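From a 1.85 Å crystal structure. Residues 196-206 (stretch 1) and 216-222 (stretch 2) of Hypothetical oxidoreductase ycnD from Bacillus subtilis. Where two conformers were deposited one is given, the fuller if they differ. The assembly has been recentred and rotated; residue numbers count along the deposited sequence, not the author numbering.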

ATOM      1  N   HIS A 196      15.612 -19.339  -7.660  1.00 13.47           N
ATOM      2  CA  HIS A 196      15.459 -18.745  -6.333  1.00 13.60           C
ATOM      3  C   HIS A 196      14.200 -19.265  -5.651  1.00 14.01           C
ATOM      4  O   HIS A 196      14.195 -19.509  -4.442  1.00 13.18           O
ATOM      5  CB  HIS A 196      15.376 -17.219  -6.420  1.00 14.49           C
ATOM      6  CG  HIS A 196      16.690 -16.554  -6.685  1.00 16.54           C
ATOM      7  ND1 HIS A 196      17.784 -16.717  -5.863  1.00 18.11           N
ATOM      8  CD2 HIS A 196      17.081 -15.713  -7.671  1.00 16.75           C
ATOM      9  CE1 HIS A 196      18.793 -16.004  -6.332  1.00 19.18           C
ATOM     10  NE2 HIS A 196      18.393 -15.386  -7.428  1.00 17.19           N
ATOM     11  N   ILE A 197      13.128 -19.417  -6.425  1.00 12.57           N
ATOM     12  CA  ILE A 197      11.873 -19.912  -5.874  1.00 12.51           C
ATOM     13  C   ILE A 197      12.019 -21.359  -5.394  1.00 13.35           C
ATOM     14  O   ILE A 197      11.515 -21.725  -4.330  1.00 12.36           O
ATOM     15  CB  ILE A 197      10.732 -19.819  -6.916  1.00 13.84           C
ATOM     16  CG1 ILE A 197      10.449 -18.348  -7.241  1.00 14.07           C
ATOM     17  CG2 ILE A 197       9.472 -20.491  -6.378  1.00 14.08           C
ATOM     18  CD1 ILE A 197       9.415 -18.136  -8.335  1.00 13.24           C
ATOM     19  N   GLN A 198      12.717 -22.182  -6.171  1.00 13.80           N
ATOM     20  CA  GLN A 198      12.918 -23.575  -5.785  1.00 14.34           C
ATOM     21  C   GLN A 198      13.772 -23.683  -4.521  1.00 14.85           C
ATOM     22  O   GLN A 198      13.536 -24.548  -3.677  1.00 13.62           O
ATOM     23  CB  GLN A 198      13.552 -24.358  -6.939  1.00 16.31           C
ATOM     24  CG  GLN A 198      12.596 -24.537  -8.115  1.00 18.60           C
ATOM     25  CD  GLN A 198      13.231 -25.237  -9.297  1.00 21.47           C
ATOM     26  OE1 GLN A 198      14.202 -24.747  -9.874  1.00 23.26           O
ATOM     27  NE2 GLN A 198      12.680 -26.389  -9.669  1.00 20.78           N
ATOM     28  N   ALA A 199      14.759 -22.801  -4.384  1.00 14.01           N
ATOM     29  CA  ALA A 199      15.609 -22.810  -3.194  1.00 13.18           C
ATOM     30  C   ALA A 199      14.763 -22.364  -2.004  1.00 13.62           C
ATOM     31  O   ALA A 199      14.863 -22.917  -0.908  1.00 13.19           O
ATOM     32  CB  ALA A 199      16.793 -21.870  -3.382  1.00 13.49           C
ATOM     33  N   TYR A 200      13.924 -21.359  -2.233  1.00 11.27           N
ATOM     34  CA  TYR A 200      13.046 -20.837  -1.192  1.00 12.37           C
ATOM     35  C   TYR A 200      12.103 -21.938  -0.714  1.00 12.28           C
ATOM     36  O   TYR A 200      11.836 -22.060   0.484  1.00 12.12           O
ATOM     37  CB  TYR A 200      12.244 -19.650  -1.739  1.00 10.57           C
ATOM     38  CG  TYR A 200      11.305 -18.989  -0.746  1.00 10.91           C
ATOM     39  CD1 TYR A 200      11.733 -18.648   0.540  1.00 11.17           C
ATOM     40  CD2 TYR A 200      10.006 -18.654  -1.113  1.00  9.51           C
ATOM     41  CE1 TYR A 200      10.884 -17.985   1.432  1.00 10.98           C
ATOM     42  CE2 TYR A 200       9.149 -17.988  -0.233  1.00 10.69           C
ATOM     43  CZ  TYR A 200       9.593 -17.655   1.036  1.00 11.66           C
ATOM     44  OH  TYR A 200       8.750 -16.983   1.898  1.00 10.95           O
ATOM     45  N   ASP A 201      11.606 -22.744  -1.651  1.00 11.73           N
ATOM     46  CA  ASP A 201      10.693 -23.835  -1.300  1.00 13.57           C
ATOM     47  C   ASP A 201      11.315 -24.797  -0.289  1.00 15.13           C
ATOM     48  O   ASP A 201      10.667 -25.190   0.684  1.00 14.65           O
ATOM     49  CB  ASP A 201      10.264 -24.625  -2.547  1.00 12.80           C
ATOM     50  CG  ASP A 201       9.024 -24.045  -3.216  1.00 13.33           C
ATOM     51  OD1 ASP A 201       8.254 -23.331  -2.536  1.00 12.63           O
ATOM     52  OD2 ASP A 201       8.805 -24.318  -4.417  1.00 12.50           O
ATOM     53  N   GLU A 202      12.569 -25.174  -0.515  1.00 15.96           N
ATOM     54  CA  GLU A 202      13.241 -26.091   0.400  1.00 19.79           C
ATOM     55  C   GLU A 202      13.356 -25.445   1.769  1.00 19.20           C
ATOM     56  O   GLU A 202      13.137 -26.089   2.795  1.00 18.77           O
ATOM     57  CB  GLU A 202      14.634 -26.450  -0.117  1.00 23.07           C
ATOM     58  CG  GLU A 202      14.659 -26.870  -1.573  1.00 29.69           C
ATOM     59  CD  GLU A 202      15.789 -27.828  -1.880  1.00 33.97           C
ATOM     60  OE1 GLU A 202      16.902 -27.627  -1.343  1.00 36.01           O
ATOM     61  OE2 GLU A 202      15.564 -28.778  -2.663  1.00 35.44           O
ATOM     62  N   GLN A 203      13.696 -24.162   1.779  1.00 18.52           N
ATOM     63  CA  GLN A 203      13.827 -23.417   3.024  1.00 18.32           C
ATOM     64  C   GLN A 203      12.500 -23.381   3.772  1.00 18.55           C
ATOM     65  O   GLN A 203      12.455 -23.579   4.988  1.00 19.41           O
ATOM     66  CB  GLN A 203      14.266 -21.979   2.734  0.50 18.51           C
ATOM     67  CG  GLN A 203      15.647 -21.834   2.129  0.50 19.44           C
ATOM     68  CD  GLN A 203      15.951 -20.400   1.741  0.50 21.10           C
ATOM     69  OE1 GLN A 203      15.789 -19.482   2.546  0.50 21.78           O
ATOM     70  NE2 GLN A 203      16.395 -20.198   0.506  0.50 20.44           N
ATOM     71  N   MET A 204      11.422 -23.122   3.038  1.00 17.86           N
ATOM     72  CA  MET A 204      10.091 -23.033   3.631  1.00 19.07           C
ATOM     73  C   MET A 204       9.577 -24.355   4.196  1.00 20.69           C
ATOM     74  O   MET A 204       8.990 -24.380   5.280  1.00 21.19           O
ATOM     75  CB  MET A 204       9.095 -22.489   2.599  1.00 18.32           C
ATOM     76  CG  MET A 204       7.699 -22.206   3.154  1.00 18.70           C
ATOM     77  SD  MET A 204       7.695 -21.061   4.570  1.00 22.52           S
ATOM     78  CE  MET A 204       7.988 -19.481   3.746  1.00 19.64           C
ATOM     79  N   SER A 205       9.783 -25.449   3.471  1.00 22.41           N
ATOM     80  CA  SER A 205       9.319 -26.748   3.946  1.00 25.13           C
ATOM     81  C   SER A 205      10.028 -27.089   5.251  1.00 26.41           C
ATOM     82  O   SER A 205       9.400 -27.547   6.208  1.00 25.59           O
ATOM     83  CB  SER A 205       9.588 -27.830   2.892  0.50 24.89           C
ATOM     84  OG  SER A 205      10.961 -27.888   2.547  0.50 26.21           O
ATOM     85  N   GLU A 206      11.337 -26.853   5.291  1.00 28.76           N
ATOM     86  CA  GLU A 206      12.125 -27.123   6.489  1.00 31.29           C
ATOM     87  C   GLU A 206      11.615 -26.276   7.650  1.00 31.44           C
ATOM     88  O   GLU A 206      11.458 -26.766   8.770  1.00 31.32           O
ATOM     89  CB  GLU A 206      13.603 -26.811   6.237  1.00 33.16           C
ATOM     90  CG  GLU A 206      14.258 -27.702   5.196  1.00 37.14           C
ATOM     91  CD  GLU A 206      15.740 -27.416   5.028  1.00 39.95           C
ATOM     92  OE1 GLU A 206      16.466 -27.430   6.046  1.00 41.74           O
ATOM     93  OE2 GLU A 206      16.180 -27.185   3.881  1.00 40.88           O
TER
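Stretch 2 (216-222) ETRNWSQ

How does the segment from Glu 216 to Gln 222 approach the helix that contains Ile 197 to Glu 206? It arrives as an irregular loop: Glu 216 is extended, with phi/psi near -137/133, but Thr 217 breaks the run at -132/10 before Arg 218 returns to -58/140. The segment first meets the helix at Ser 205. Glu 216 itself makes no contact; its OE1 lies 2.9 Å from Arg 218 NH1, a salt bridge that stays within the segment. Thr 217 reaches the helix through its backbone, its O lying 3.4 Å from Ser 205 CB. Arg 218 points its CA-to-CB bond away, so the helix meets its carbonyl instead: Arg 218 O is 4.1 Å from Ser 205 CA and 4.2 Å from Met 204 CG.

Where do the CA atoms of the two segments come nearest? At Asn 219, whose CA is 4.5 Å from the CA of Ser 205. The CB atoms of Ser 205 and Asn 219 are 4.3 Å apart, and the Ser 205 hydroxyl is turned to its own helix, OG donating to Glu 202 O at 2.8 Å. Asn 219 is also the N-cap of the helix that begins at Trp 220. Its OD1 accepts from Gln 222 N at 2.8 Å, while its own N donates to Gln 222 OE1 at 2.9 Å, so the first turn is closed by a reciprocal pair of bonds.

What does Trp 220 do once the helix has begun? More of its surface is covered by the first helix than that of any other residue in the segment, its side chain set as a knob among Ile 197, Tyr 200, Asp 201 and Met 204. Tyr 200 CE2 lies over one face of the indole, 3.3 Å from Trp 220 CG, with the phenol ring and the five-membered ring inclined at 57° and their centroids 4.8 Å apart. Ile 197 CG2 meets the edge of the indole at Trp 220 CZ3, 3.8 Å away, and Met 204 CG packs 4.3 Å from Trp 220 CB. From Thr 217 to Trp 220 the contacts thus move back along the first helix, from Ser 205 to Ile 197.

What fixes the start of the new helix to the old one? Asp 201 does, by gripping Ser 221 with both carboxylate oxygens: Ser 221 N donates to Asp 201 OD1 at 2.8 Å, almost straight at 170°, and Ser 221 OG donates to Asp 201 OD2 at 2.6 Å. The carboxylate thereby satisfies an amide in the first turn, where no preceding helical carbonyl is available. Gln 222, already beyond reach of the first helix, contributes through its bonds to Asn 219.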

ATOM      1  N   GLU A 216       2.825 -29.869   9.508  1.00 46.48           N
ATOM      2  CA  GLU A 216       2.754 -29.248   8.189  1.00 43.77           C
ATOM      3  C   GLU A 216       4.140 -29.092   7.574  1.00 40.63           C
ATOM      4  O   GLU A 216       5.072 -28.624   8.228  1.00 38.93           O
ATOM      5  CB  GLU A 216       2.069 -27.882   8.276  1.00 46.52           C
ATOM      6  CG  GLU A 216       0.552 -27.956   8.291  1.00 49.91           C
ATOM      7  CD  GLU A 216      -0.002 -28.623   7.044  1.00 52.04           C
ATOM      8  OE1 GLU A 216       0.304 -28.143   5.930  1.00 53.35           O
ATOM      9  OE2 GLU A 216      -0.741 -29.623   7.177  1.00 52.78           O
ATOM     10  N   THR A 217       4.264 -29.485   6.310  1.00 36.44           N
ATOM     11  CA  THR A 217       5.535 -29.414   5.601  1.00 33.03           C
ATOM     12  C   THR A 217       5.403 -28.782   4.217  1.00 29.33           C
ATOM     13  O   THR A 217       6.342 -28.814   3.422  1.00 27.59           O
ATOM     14  CB  THR A 217       6.139 -30.815   5.428  1.00 33.88           C
ATOM     15  OG1 THR A 217       5.218 -31.643   4.705  1.00 34.14           O
ATOM     16  CG2 THR A 217       6.427 -31.440   6.789  1.00 34.86           C
ATOM     17  N   ARG A 218       4.236 -28.218   3.932  1.00 27.22           N
ATOM     18  CA  ARG A 218       3.985 -27.581   2.642  1.00 23.91           C
ATOM     19  C   ARG A 218       5.001 -26.463   2.388  1.00 21.15           C
ATOM     20  O   ARG A 218       5.352 -25.722   3.309  1.00 20.91           O
ATOM     21  CB  ARG A 218       2.564 -27.009   2.626  1.00 26.37           C
ATOM     22  CG  ARG A 218       2.164 -26.335   1.330  1.00 28.24           C
ATOM     23  CD  ARG A 218       0.748 -25.766   1.397  1.00 31.27           C
ATOM     24  NE  ARG A 218      -0.274 -26.805   1.528  1.00 33.46           N
ATOM     25  CZ  ARG A 218      -0.886 -27.123   2.666  1.00 34.99           C
ATOM     26  NH1 ARG A 218      -0.586 -26.483   3.788  1.00 36.85           N
ATOM     27  NH2 ARG A 218      -1.804 -28.081   2.681  1.00 34.92           N
ATOM     28  N   ASN A 219       5.488 -26.344   1.155  1.00 15.51           N
ATOM     29  CA  ASN A 219       6.440 -25.278   0.857  1.00 14.08           C
ATOM     30  C   ASN A 219       5.697 -24.038   0.362  1.00 12.65           C
ATOM     31  O   ASN A 219       4.471 -23.962   0.466  1.00 12.40           O
ATOM     32  CB  ASN A 219       7.494 -25.725  -0.168  1.00 11.93           C
ATOM     33  CG  ASN A 219       6.893 -26.164  -1.482  1.00 11.08           C
ATOM     34  OD1 ASN A 219       5.894 -25.615  -1.937  1.00 14.42           O
ATOM     35  ND2 ASN A 219       7.519 -27.153  -2.118  1.00 11.24           N
ATOM     36  N   TRP A 220       6.433 -23.068  -0.170  1.00 10.96           N
ATOM     37  CA  TRP A 220       5.823 -21.828  -0.639  1.00 10.63           C
ATOM     38  C   TRP A 220       5.005 -21.977  -1.922  1.00 10.18           C
ATOM     39  O   TRP A 220       3.822 -21.648  -1.946  1.00 10.22           O
ATOM     40  CB  TRP A 220       6.902 -20.761  -0.841  1.00 11.15           C
ATOM     41  CG  TRP A 220       6.364 -19.404  -1.179  1.00 10.36           C
ATOM     42  CD1 TRP A 220       5.740 -18.530  -0.330  1.00 11.12           C
ATOM     43  CD2 TRP A 220       6.434 -18.748  -2.449  1.00 10.98           C
ATOM     44  NE1 TRP A 220       5.424 -17.368  -0.995  1.00 11.93           N
ATOM     45  CE2 TRP A 220       5.839 -17.474  -2.297  1.00 10.70           C
ATOM     46  CE3 TRP A 220       6.943 -19.113  -3.705  1.00 11.49           C
ATOM     47  CZ2 TRP A 220       5.738 -16.561  -3.353  1.00 10.07           C
ATOM     48  CZ3 TRP A 220       6.842 -18.204  -4.760  1.00  9.45           C
ATOM     49  CH2 TRP A 220       6.245 -16.940  -4.573  1.00 12.25           C
ATOM     50  N   SER A 221       5.625 -22.467  -2.993  1.00 11.18           N
ATOM     51  CA  SER A 221       4.898 -22.615  -4.250  1.00 11.57           C
ATOM     52  C   SER A 221       3.642 -23.478  -4.089  1.00 11.62           C
ATOM     53  O   SER A 221       2.622 -23.219  -4.732  1.00 12.02           O
ATOM     54  CB  SER A 221       5.810 -23.198  -5.340  1.00 10.46           C
ATOM     55  OG  SER A 221       6.258 -24.498  -5.005  1.00 12.32           O
ATOM     56  N   GLN A 222       3.711 -24.501  -3.238  1.00 12.25           N
ATOM     57  CA  GLN A 222       2.550 -25.360  -3.013  1.00 13.04           C
ATOM     58  C   GLN A 222       1.439 -24.547  -2.355  1.00 14.33           C
ATOM     59  O   GLN A 222       0.267 -24.709  -2.686  1.00 14.46           O
ATOM     60  CB  GLN A 222       2.917 -26.555  -2.124  1.00 14.30           C
ATOM     61  CG  GLN A 222       3.860 -27.553  -2.794  1.00 13.41           C
ATOM     62  CD  GLN A 222       4.340 -28.641  -1.847  1.00 14.50           C
ATOM     63  OE1 GLN A 222       4.522 -28.403  -0.654  1.00 14.34           O
ATOM     64  NE2 GLN A 222       4.571 -29.836  -2.383  1.00 12.77           N
TER